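PDB 4FZR: SsfS6, which is a two-domain protein of the GT-B fold, related in both halves to erythromycin biosynthesis protein CIII. Local coordinates for residues Leu138-Thr142 with Leu143-Trp147; Val33-Ser36 with Trp37-Arg40; Ala117-Arg121 with Trp122-Leu126; Ala389-Val392 with Arg393-Gln397. All blocks are in the same frame, centred on the assembly; numbering follows the deposited sequence.

Contact 1 (Leu138-Thr142 with Leu143-Trp147)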
loop_
_atom_site.group_PDB
_atom_site.type_symbol
_atom_site.label_atom_id
_atom_site.label_comp_id
_atom_site.label_asym_id
_atom_site.label_seq_id
_atom_site.Cartn_x
_atom_site.Cartn_y
_atom_site.Cartn_z
ATOM N N LEU A 138 -17.710 4.796 -18.416
ATOM C CA LEU A 138 -19.047 5.377 -18.375
ATOM C C LEU A 138 -19.080 6.617 -17.487
ATOM O O LEU A 138 -19.533 7.678 -17.910
ATOM C CB LEU A 138 -20.070 4.357 -17.875
ATOM C CG LEU A 138 -21.503 4.893 -17.802
ATOM C CD1 LEU A 138 -21.941 5.421 -19.162
ATOM C CD2 LEU A 138 -22.463 3.822 -17.305
ATOM N N VAL A 139 -18.603 6.479 -16.255
ATOM C CA VAL A 139 -18.578 7.604 -15.326
ATOM C C VAL A 139 -17.766 8.753 -15.912
ATOM O O VAL A 139 -18.182 9.910 -15.862
ATOM C CB VAL A 139 -17.979 7.216 -13.960
ATOM C CG1 VAL A 139 -17.903 8.438 -13.048
ATOM C CG2 VAL A 139 -18.808 6.125 -13.306
ATOM N N ALA A 140 -16.603 8.421 -16.466
ATOM C CA ALA A 140 -15.743 9.406 -17.112
ATOM C C ALA A 140 -16.492 10.143 -18.220
ATOM O O ALA A 140 -16.525 11.375 -18.249
ATOM C CB ALA A 140 -14.502 8.726 -17.676
ATOM N N ALA A 141 -17.093 9.382 -19.128
ATOM C CA ALA A 141 -17.837 9.949 -20.246
ATOM C C ALA A 141 -18.992 10.806 -19.743
ATOM O O ALA A 141 -19.379 11.785 -20.383
ATOM C CB ALA A 141 -18.356 8.835 -21.149
ATOM N N THR A 142 -19.537 10.437 -18.589
ATOM C CA THR A 142 -20.681 11.142 -18.027
ATOM C C THR A 142 -20.278 12.498 -17.443
ATOM O O THR A 142 -21.021 13.471 -17.563
ATOM C CB THR A 142 -21.391 10.297 -16.940
ATOM O OG1 THR A 142 -21.836 9.055 -17.502
ATOM C CG2 THR A 142 -22.593 11.036 -16.378
ATOM N N LEU A 143 -19.101 12.561 -16.821
ATOM C CA LEU A 143 -18.623 13.800 -16.207
ATOM C C LEU A 143 -17.729 14.592 -17.154
ATOM O O LEU A 143 -17.301 15.700 -16.832
ATOM C CB LEU A 143 -17.833 13.508 -14.928
ATOM C CG LEU A 143 -18.514 12.789 -13.763
ATOM C CD1 LEU A 143 -17.557 12.739 -12.580
ATOM C CD2 LEU A 143 -19.819 13.459 -13.370
ATOM N N GLY A 144 -17.429 14.016 -18.312
ATOM C CA GLY A 144 -16.547 14.655 -19.270
ATOM C C GLY A 144 -15.130 14.825 -18.750
ATOM O O GLY A 144 -14.571 15.922 -18.805
ATOM N N ILE A 145 -14.552 13.742 -18.239
ATOM C CA ILE A 145 -13.163 13.745 -17.785
ATOM C C ILE A 145 -12.418 12.564 -18.405
ATOM O O ILE A 145 -13.031 11.561 -18.769
ATOM C CB ILE A 145 -13.059 13.665 -16.243
ATOM C CG1 ILE A 145 -13.603 12.325 -15.735
ATOM C CG2 ILE A 145 -13.777 14.850 -15.595
ATOM C CD1 ILE A 145 -13.582 12.196 -14.233
ATOM N N PRO A 146 -11.088 12.686 -18.543
ATOM C CA PRO A 146 -10.276 11.618 -19.142
ATOM C C PRO A 146 -10.240 10.359 -18.278
ATOM O O PRO A 146 -10.483 10.440 -17.078
ATOM C CB PRO A 146 -8.878 12.247 -19.232
ATOM C CG PRO A 146 -8.885 13.360 -18.239
ATOM C CD PRO A 146 -10.283 13.868 -18.189
ATOM N N TRP A 147 -9.947 9.210 -18.879
ATOM C CA TRP A 147 -9.802 7.981 -18.107
ATOM C C TRP A 147 -8.625 7.157 -18.610
ATOM O O TRP A 147 -8.199 7.297 -19.754
ATOM C CB TRP A 147 -11.096 7.156 -18.124
ATOM C CG TRP A 147 -11.474 6.622 -19.466
ATOM C CD1 TRP A 147 -12.012 7.322 -20.506
ATOM C CD2 TRP A 147 -11.360 5.264 -19.910
ATOM N NE1 TRP A 147 -12.234 6.486 -21.573
ATOM C CE2 TRP A 147 -11.842 5.218 -21.234
ATOM C CE3 TRP A 147 -10.894 4.086 -19.319
ATOM C CZ2 TRP A 147 -11.870 4.038 -21.976
ATOM C CZ3 TRP A 147 -10.921 2.916 -20.057
ATOM C CH2 TRP A 147 -11.407 2.900 -21.372
#

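Contact 2 (Val33-Ser36 with Trp37-Arg40)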
loop_
_atom_site.group_PDB
_atom_site.type_symbol
_atom_site.label_atom_id
_atom_site.label_comp_id
_atom_site.label_asym_id
_atom_site.label_seq_id
_atom_site.Cartn_x
_atom_site.Cartn_y
_atom_site.Cartn_z
ATOM N N VAL A 33 -3.523 -2.162 -7.638
ATOM C CA VAL A 33 -2.956 -1.614 -6.413
ATOM C C VAL A 33 -1.614 -0.905 -6.629
ATOM O O VAL A 33 -1.403 0.186 -6.106
ATOM C CB VAL A 33 -2.815 -2.711 -5.329
ATOM C CG1 VAL A 33 -1.902 -2.248 -4.209
ATOM C CG2 VAL A 33 -4.184 -3.101 -4.786
ATOM N N PRO A 34 -0.696 -1.521 -7.391
ATOM C CA PRO A 34 0.612 -0.866 -7.543
ATOM C C PRO A 34 0.565 0.459 -8.315
ATOM O O PRO A 34 1.304 1.381 -7.970
ATOM C CB PRO A 34 1.441 -1.917 -8.292
ATOM C CG PRO A 34 0.788 -3.218 -7.947
ATOM C CD PRO A 34 -0.675 -2.900 -7.912
ATOM N N LEU A 35 -0.283 0.558 -9.333
ATOM C CA LEU A 35 -0.427 1.814 -10.059
ATOM C C LEU A 35 -1.087 2.861 -9.165
ATOM O O LEU A 35 -0.737 4.042 -9.211
ATOM C CB LEU A 35 -1.247 1.615 -11.336
ATOM C CG LEU A 35 -1.404 2.852 -12.229
ATOM C CD1 LEU A 35 -0.057 3.493 -12.541
ATOM C CD2 LEU A 35 -2.129 2.494 -13.519
ATOM N N SER A 36 -2.038 2.416 -8.346
ATOM C CA SER A 36 -2.750 3.297 -7.422
ATOM C C SER A 36 -1.806 3.897 -6.391
ATOM O O SER A 36 -1.911 5.073 -6.049
ATOM C CB SER A 36 -3.856 2.530 -6.699
ATOM O OG SER A 36 -4.965 2.300 -7.550
ATOM N N TRP A 37 -0.893 3.076 -5.884
ATOM C CA TRP A 37 0.097 3.551 -4.927
ATOM C C TRP A 37 1.184 4.392 -5.601
ATOM O O TRP A 37 1.799 5.247 -4.962
ATOM C CB TRP A 37 0.727 2.380 -4.169
ATOM C CG TRP A 37 0.174 2.223 -2.784
ATOM C CD1 TRP A 37 -0.595 1.196 -2.316
ATOM C CD2 TRP A 37 0.338 3.134 -1.689
ATOM N NE1 TRP A 37 -0.914 1.407 -0.995
ATOM C CE2 TRP A 37 -0.353 2.589 -0.586
ATOM C CE3 TRP A 37 1.007 4.354 -1.532
ATOM C CZ2 TRP A 37 -0.397 3.223 0.657
ATOM C CZ3 TRP A 37 0.964 4.983 -0.295
ATOM C CH2 TRP A 37 0.266 4.415 0.782
ATOM N N ALA A 38 1.423 4.138 -6.884
ATOM C CA ALA A 38 2.388 4.916 -7.650
ATOM C C ALA A 38 1.876 6.345 -7.792
ATOM O O ALA A 38 2.643 7.305 -7.706
ATOM C CB ALA A 38 2.613 4.292 -9.023
ATOM N N LEU A 39 0.572 6.473 -8.009
ATOM C CA LEU A 39 -0.069 7.779 -8.077
ATOM C C LEU A 39 0.027 8.487 -6.732
ATOM O O LEU A 39 0.412 9.654 -6.653
ATOM C CB LEU A 39 -1.537 7.631 -8.484
ATOM C CG LEU A 39 -1.784 7.112 -9.903
ATOM C CD1 LEU A 39 -3.263 6.803 -10.127
ATOM C CD2 LEU A 39 -1.275 8.110 -10.937
ATOM N N ARG A 40 -0.325 7.770 -5.672
ATOM C CA ARG A 40 -0.306 8.334 -4.333
ATOM C C ARG A 40 1.113 8.738 -3.943
ATOM O O ARG A 40 1.321 9.752 -3.280
ATOM C CB ARG A 40 -0.867 7.320 -3.341
ATOM C CG ARG A 40 -1.420 7.929 -2.071
ATOM C CD ARG A 40 -2.260 6.913 -1.319
ATOM N NE ARG A 40 -2.686 7.403 -0.011
ATOM C CZ ARG A 40 -3.151 6.628 0.966
ATOM N NH1 ARG A 40 -3.244 5.315 0.796
ATOM N NH2 ARG A 40 -3.516 7.166 2.121
#

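Contact 3 (Ala117-Arg121 with Trp122-Leu126)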
loop_
_atom_site.group_PDB
_atom_site.type_symbol
_atom_site.label_atom_id
_atom_site.label_comp_id
_atom_site.label_asym_id
_atom_site.label_seq_id
_atom_site.Cartn_x
_atom_site.Cartn_y
_atom_site.Cartn_z
ATOM N N ALA A 117 -22.608 8.996 -8.494
ATOM C CA ALA A 117 -22.953 9.865 -7.375
ATOM C C ALA A 117 -21.696 10.182 -6.581
ATOM O O ALA A 117 -21.477 11.319 -6.169
ATOM C CB ALA A 117 -24.001 9.205 -6.475
ATOM N N LEU A 118 -20.864 9.166 -6.381
ATOM C CA LEU A 118 -19.611 9.341 -5.663
ATOM C C LEU A 118 -18.696 10.323 -6.393
ATOM O O LEU A 118 -18.105 11.205 -5.774
ATOM C CB LEU A 118 -18.909 7.992 -5.496
ATOM C CG LEU A 118 -17.540 8.021 -4.816
ATOM C CD1 LEU A 118 -17.634 8.556 -3.389
ATOM C CD2 LEU A 118 -16.931 6.631 -4.834
ATOM N N ALA A 119 -18.592 10.168 -7.710
ATOM C CA ALA A 119 -17.704 10.998 -8.525
ATOM C C ALA A 119 -18.163 12.454 -8.586
ATOM O O ALA A 119 -17.353 13.366 -8.758
ATOM C CB ALA A 119 -17.596 10.425 -9.929
ATOM N N GLU A 120 -19.465 12.670 -8.464
ATOM C CA GLU A 120 -20.010 14.020 -8.437
ATOM C C GLU A 120 -19.688 14.716 -7.117
ATOM O O GLU A 120 -19.466 15.924 -7.083
ATOM C CB GLU A 120 -21.520 13.982 -8.670
ATOM C CG GLU A 120 -21.901 13.886 -10.136
ATOM C CD GLU A 120 -23.307 13.357 -10.342
ATOM O OE1 GLU A 120 -24.000 13.108 -9.333
ATOM O OE2 GLU A 120 -23.716 13.184 -11.511
ATOM N N ARG A 121 -19.675 13.953 -6.030
ATOM C CA ARG A 121 -19.329 14.502 -4.725
ATOM C C ARG A 121 -17.824 14.686 -4.589
ATOM O O ARG A 121 -17.358 15.684 -4.041
ATOM C CB ARG A 121 -19.831 13.590 -3.606
ATOM C CG ARG A 121 -21.317 13.705 -3.328
ATOM C CD ARG A 121 -21.730 12.785 -2.193
ATOM N NE ARG A 121 -23.082 13.068 -1.712
ATOM C CZ ARG A 121 -24.196 12.585 -2.257
ATOM N NH1 ARG A 121 -24.140 11.789 -3.318
ATOM N NH2 ARG A 121 -25.373 12.906 -1.741
ATOM N N TRP A 122 -17.069 13.718 -5.092
ATOM C CA TRP A 122 -15.619 13.704 -4.903
ATOM C C TRP A 122 -14.885 14.509 -5.973
ATOM O O TRP A 122 -13.800 15.035 -5.725
ATOM C CB TRP A 122 -15.108 12.262 -4.886
ATOM C CG TRP A 122 -13.771 12.100 -4.234
ATOM C CD1 TRP A 122 -13.454 12.381 -2.939
ATOM C CD2 TRP A 122 -12.573 11.598 -4.842
ATOM N NE1 TRP A 122 -12.132 12.092 -2.702
ATOM C CE2 TRP A 122 -11.569 11.610 -3.854
ATOM C CE3 TRP A 122 -12.252 11.144 -6.124
ATOM C CZ2 TRP A 122 -10.267 11.188 -4.108
ATOM C CZ3 TRP A 122 -10.957 10.726 -6.375
ATOM C CH2 TRP A 122 -9.981 10.749 -5.370
ATOM N N LYS A 123 -15.476 14.595 -7.162
ATOM C CA LYS A 123 -14.931 15.409 -8.249
ATOM C C LYS A 123 -13.512 15.008 -8.651
ATOM O O LYS A 123 -12.559 15.748 -8.412
ATOM C CB LYS A 123 -14.963 16.890 -7.864
ATOM C CG LYS A 123 -16.345 17.510 -7.924
ATOM C CD LYS A 123 -16.401 18.815 -7.146
ATOM C CE LYS A 123 -16.495 18.570 -5.645
ATOM N NZ LYS A 123 -16.608 19.837 -4.866
ATOM N N PRO A 124 -13.370 13.831 -9.272
ATOM C CA PRO A 124 -12.069 13.402 -9.793
ATOM C C PRO A 124 -11.678 14.120 -11.074
ATOM O O PRO A 124 -12.535 14.536 -11.850
ATOM C CB PRO A 124 -12.277 11.911 -10.071
ATOM C CG PRO A 124 -13.732 11.763 -10.277
ATOM C CD PRO A 124 -14.386 12.774 -9.388
ATOM N N ASP A 125 -10.374 14.264 -11.278
ATOM C CA ASP A 125 -9.845 14.766 -12.533
ATOM C C ASP A 125 -9.679 13.604 -13.499
ATOM O O ASP A 125 -9.623 13.792 -14.710
ATOM C CB ASP A 125 -8.476 15.422 -12.324
ATOM C CG ASP A 125 -8.424 16.308 -11.095
ATOM O OD1 ASP A 125 -9.343 17.128 -10.907
ATOM O OD2 ASP A 125 -7.451 16.181 -10.326
ATOM N N LEU A 126 -9.602 12.396 -12.949
ATOM C CA LEU A 126 -9.175 11.241 -13.719
ATOM C C LEU A 126 -9.822 9.968 -13.198
ATOM O O LEU A 126 -10.039 9.818 -11.996
ATOM C CB LEU A 126 -7.653 11.117 -13.620
ATOM C CG LEU A 126 -6.868 10.469 -14.759
ATOM C CD1 LEU A 126 -7.411 10.872 -16.109
ATOM C CD2 LEU A 126 -5.419 10.897 -14.631
#

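Contact 4 (Ala389-Val392 with Arg393-Gln397)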
loop_
_atom_site.group_PDB
_atom_site.type_symbol
_atom_site.label_atom_id
_atom_site.label_comp_id
_atom_site.label_asym_id
_atom_site.label_seq_id
_atom_site.Cartn_x
_atom_site.Cartn_y
_atom_site.Cartn_z
ATOM N N ALA A 389 5.772 3.729 -11.756
ATOM C CA ALA A 389 6.223 5.088 -11.461
ATOM C C ALA A 389 6.474 5.859 -12.760
ATOM O O ALA A 389 6.141 7.043 -12.862
ATOM C CB ALA A 389 7.482 5.061 -10.603
ATOM N N ASP A 390 7.053 5.179 -13.750
ATOM C CA ASP A 390 7.301 5.783 -15.060
ATOM C C ASP A 390 5.974 6.192 -15.704
ATOM O O ASP A 390 5.844 7.294 -16.241
ATOM C CB ASP A 390 8.043 4.817 -16.002
ATOM C CG ASP A 390 9.446 4.457 -15.519
ATOM O OD1 ASP A 390 10.088 5.275 -14.827
ATOM O OD2 ASP A 390 9.920 3.348 -15.852
ATOM N N ILE A 391 4.992 5.298 -15.648
ATOM C CA ILE A 391 3.682 5.538 -16.254
ATOM C C ILE A 391 2.952 6.731 -15.635
ATOM O O ILE A 391 2.206 7.433 -16.318
ATOM C CB ILE A 391 2.778 4.292 -16.147
ATOM C CG1 ILE A 391 3.295 3.183 -17.071
ATOM C CG2 ILE A 391 1.320 4.647 -16.472
ATOM C CD1 ILE A 391 3.442 3.591 -18.517
ATOM N N VAL A 392 3.164 6.959 -14.343
ATOM C CA VAL A 392 2.538 8.092 -13.677
ATOM C C VAL A 392 3.036 9.399 -14.292
ATOM O O VAL A 392 2.262 10.335 -14.492
ATOM C CB VAL A 392 2.801 8.089 -12.154
ATOM C CG1 VAL A 392 2.330 9.395 -11.531
ATOM C CG2 VAL A 392 2.102 6.906 -11.493
ATOM N N ARG A 393 4.327 9.456 -14.605
ATOM C CA ARG A 393 4.898 10.636 -15.245
ATOM C C ARG A 393 4.246 10.867 -16.603
ATOM O O ARG A 393 3.943 12.000 -16.974
ATOM C CB ARG A 393 6.411 10.492 -15.392
ATOM C CG ARG A 393 7.134 10.526 -14.064
ATOM C CD ARG A 393 8.619 10.311 -14.218
ATOM N NE ARG A 393 9.114 9.359 -13.218
ATOM C CZ ARG A 393 9.701 8.197 -13.503
ATOM N NH1 ARG A 393 9.878 7.794 -14.757
ATOM N NH2 ARG A 393 10.110 7.412 -12.518
ATOM N N LEU A 394 4.025 9.786 -17.339
ATOM C CA LEU A 394 3.299 9.864 -18.600
ATOM C C LEU A 394 1.915 10.460 -18.367
ATOM O O LEU A 394 1.523 11.423 -19.027
ATOM C CB LEU A 394 3.172 8.479 -19.240
ATOM C CG LEU A 394 4.250 8.079 -20.251
ATOM C CD1 LEU A 394 5.646 8.235 -19.669
ATOM C CD2 LEU A 394 4.022 6.649 -20.714
ATOM N N ILE A 395 1.184 9.886 -17.414
ATOM C CA ILE A 395 -0.185 10.300 -17.132
ATOM C C ILE A 395 -0.276 11.794 -16.845
ATOM O O ILE A 395 -1.179 12.473 -17.330
ATOM C CB ILE A 395 -0.760 9.532 -15.926
ATOM C CG1 ILE A 395 -1.059 8.083 -16.313
ATOM C CG2 ILE A 395 -2.028 10.211 -15.405
ATOM C CD1 ILE A 395 -1.445 7.206 -15.141
ATOM N N GLU A 396 0.667 12.300 -16.058
ATOM C CA GLU A 396 0.617 13.690 -15.612
ATOM C C GLU A 396 1.098 14.686 -16.673
ATOM O O GLU A 396 1.243 15.877 -16.390
ATOM C CB GLU A 396 1.391 13.870 -14.295
ATOM C CG GLU A 396 2.858 13.461 -14.332
ATOM C CD GLU A 396 3.454 13.270 -12.941
ATOM O OE1 GLU A 396 2.690 13.301 -11.951
ATOM O OE2 GLU A 396 4.687 13.086 -12.839
ATOM N N GLN A 397 1.333 14.202 -17.892
ATOM C CA GLN A 397 1.652 15.074 -19.022
ATOM C C GLN A 397 0.646 14.893 -20.153
ATOM O O GLN A 397 0.133 13.794 -20.371
ATOM C CB GLN A 397 3.063 14.792 -19.539
ATOM C CG GLN A 397 4.168 15.181 -18.578
ATOM C CD GLN A 397 5.535 14.761 -19.079
ATOM O OE1 GLN A 397 5.665 13.780 -19.812
ATOM N NE2 GLN A 397 6.564 15.509 -18.695
#

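Contact 1 (Leu138-Thr142 with Leu143-Trp147)
The carbonyl oxygen of Ala-140 and the backbone nitrogens that follow it show how a helix is brought to an end. Among the polar contacts the straight one is Ile-145 N to Ala-140 O, 3.1 Å with an N-H...O angle of 167°. Gly-144 N also comes within 2.8 Å of Ala-140 O, but its bent bond is weak. One residue back, Leu-143 N keeps an ordinary helical bond to Val-139 O at 3.0 Å. Thr-142 folds its hydroxyl back along the helix: OG1 lies beside the backbone N (chi1 -59°) and gives a 2.7 Å hydrogen bond to Leu-138 O, arriving above the carbonyl plane.

The bond spanning six residues, with the positive phi of Gly-144, makes this a Schellman-like C-cap. Its usual inner bond is replaced, since Gly-144 N leans weakly on Ala-140 O and stays 3.6 Å from Ala-141 O. The cap turns helix 135-143 into strand 147-150 and so completes a beta-alpha-beta crossover from the neighbouring parallel strand 126-130 in the N-terminal Rossmann-like domain.

Apolar contact gathers on the methyl of Ala-140. Ile-145 reaches it with CG1, 4.2 Å from Ala-140 CB, the hydrophobic pair expected across such a cap. From the strand, Trp-147 brings its CB to 3.8 Å from Ala-140 CB. Its indole CG is held between the backbone N and the carbonyl carbon (chi1 66°), which turns the ring obliquely past that methyl, while NE1 is hydrogen-bonded to Pro-181 O. Val-139 and Leu-143 meet more loosely, and both rest on helix 93-122.

Contact 2 (Val33-Ser36 with Trp37-Arg40)
From Val-33 to Arg-40 the backbone runs as regular alpha-helix, and Trp-37, Ala-38, Leu-39 and Arg-40 each give an N-H to the carbonyl four residues earlier, from Trp-37 N to Val-33 O at 2.9 Å to Arg-40 N to Ser-36 O at 3.2 Å. This is helix 33-41, the crossover between parallel strands 17-21 and 45-51 in the N-terminal Rossmann-like domain of the GT-B fold, and its sides illustrate how one helix can serve several neighbours.

On one side, Val-33 and Trp-37 lie alongside each other and point the same way. Val-33 CG1, anti to its own backbone nitrogen (chi1 165°), approaches Trp-37 CD1 to 4.1 Å, and Val-33 O sits at the edge of the indole near its plane. The ring's chi1 of -102° is away from the staggered positions. Its NE1 bonds Ala-61 O, and the ring stacks on Trp-37 of the second subunit.

The side facing the sheet is largely apolar. Leu-35, Ser-36 and Leu-39 rest on Leu-128 of strand 126-130, and the hydroxyl of buried Ser-36 is satisfied by Leu-32 O. Leu-39 presses CG to 3.3 Å from Leu-35 O.

Arg-40 stretches its chain outward past the tryptophan, its CD 3.9 Å above the plane of the Trp-37 ring and displaced toward the rim.

Contact 3 (Ala117-Arg121 with Trp122-Leu126)
Trp-122 and Lys-123 are tied to Leu-118 and Ala-119 by the last backbone hydrogen bonds of helix 93-122. Trp-122 N reaches Leu-118 O at 2.8 Å, nearly along the C=O axis. Lys-123 N makes an equally short bond to Ala-119 O but rides 44° out of the carbonyl plane. Lys-123 itself has left-handed backbone angles, with phi 58°. A left-handed residue closed by a five-residue bond is an alpha-L type of C-cap. The next residue, Pro-124, lacks the N-H that would complete a Schellman motif.

Where that N-H would stand, Pro-124 sets CD 3.1 Å from Ala-119 O; its apolar contact is CD to Ala-119 CB, 4.0 Å, so the proline ring lies against the end of the helix just before strand 126-130. Trp-122 points its indole away from this turn, CG anti to the backbone nitrogen (chi1 -159°). The ring packs on Leu-19 and Leu-47, makes a cation-pi contact with Arg-17 and meets Phe-222 of the second subunit with the planes steeply inclined. Arg-121 adds a salt bridge to Glu-223 of that subunit.

Lys-123 folds its aliphatic chain back over the helix terminus, bent at its third torsion. CG passes 3.6 Å from Glu-120 O, and CE comes to 3.4 Å from Arg-121 O. The ammonium group is thereby carried near the carbonyl-rich end of the helix, where its positive charge would probably be electrostatically favoured.

Contact 4 (Ala389-Val392 with Arg393-Gln397)
Asp-390 and Arg-393, one turn apart, lie side by side and point the same way, with carboxylate and guanidinium planes 57° apart. One oxygen does the work: Asp-390 OD1 takes a 2.5 Å salt-bridge bond from Arg-393 NH1 on its anti side, and a weak one from NH2 at 3.1 Å. A bend at chi3 (-135°) swings the guanidinium back across the helix, placing Ala-389 O 3.7 Å above the centre of one Arg-393 guanidinium face. Asp-390 OD2 is held by Thr-387 N, the bond an acceptor in a capping box would make at the start of helix 388-395.

On another side Ile-391 meets two side chains obliquely, CD1 touching Leu-394 CD2 at 3.8 Å and CG2 touching Ile-395 CD1 at 4.0 Å; all three pack on Leu-185. Val-392 faces helix 33-41. The terminal helix thus returns to the N-terminal domain, as is usual in GT-B proteins. At its end Glu-396 N bonds Val-392 O, while OE1 is taken by His-44.

Because Arg-393 NE lies close to Arg-393 NE of the second subunit, the intrahelical carboxylate probably offsets some of the repulsion between the two like charges.

How the contacts relate
All four contacts lie around the N-terminal sheet, since helix 388-395, at the C-terminal end of the chain, packs back on that domain. Contact 2 is the buried one; contacts 1, 3 and 4 are partly exposed. Contacts 1 and 3 are helix ends running into adjacent strands, and they pack together, with Leu-143 CD1 3.5 Å from Ala-119 CB; one cap uses glycine, the other lysine followed by proline. Contacts 2 and 4 lie chiefly within helices, which join at Val-392. Leu-126 and Ile-395 link contacts 3 and 4. The second subunit is reached through a tryptophan stack in 2, an aromatic pair and a salt bridge in 3, and Ala-389 backbone bonds beside an arginine pair in 4.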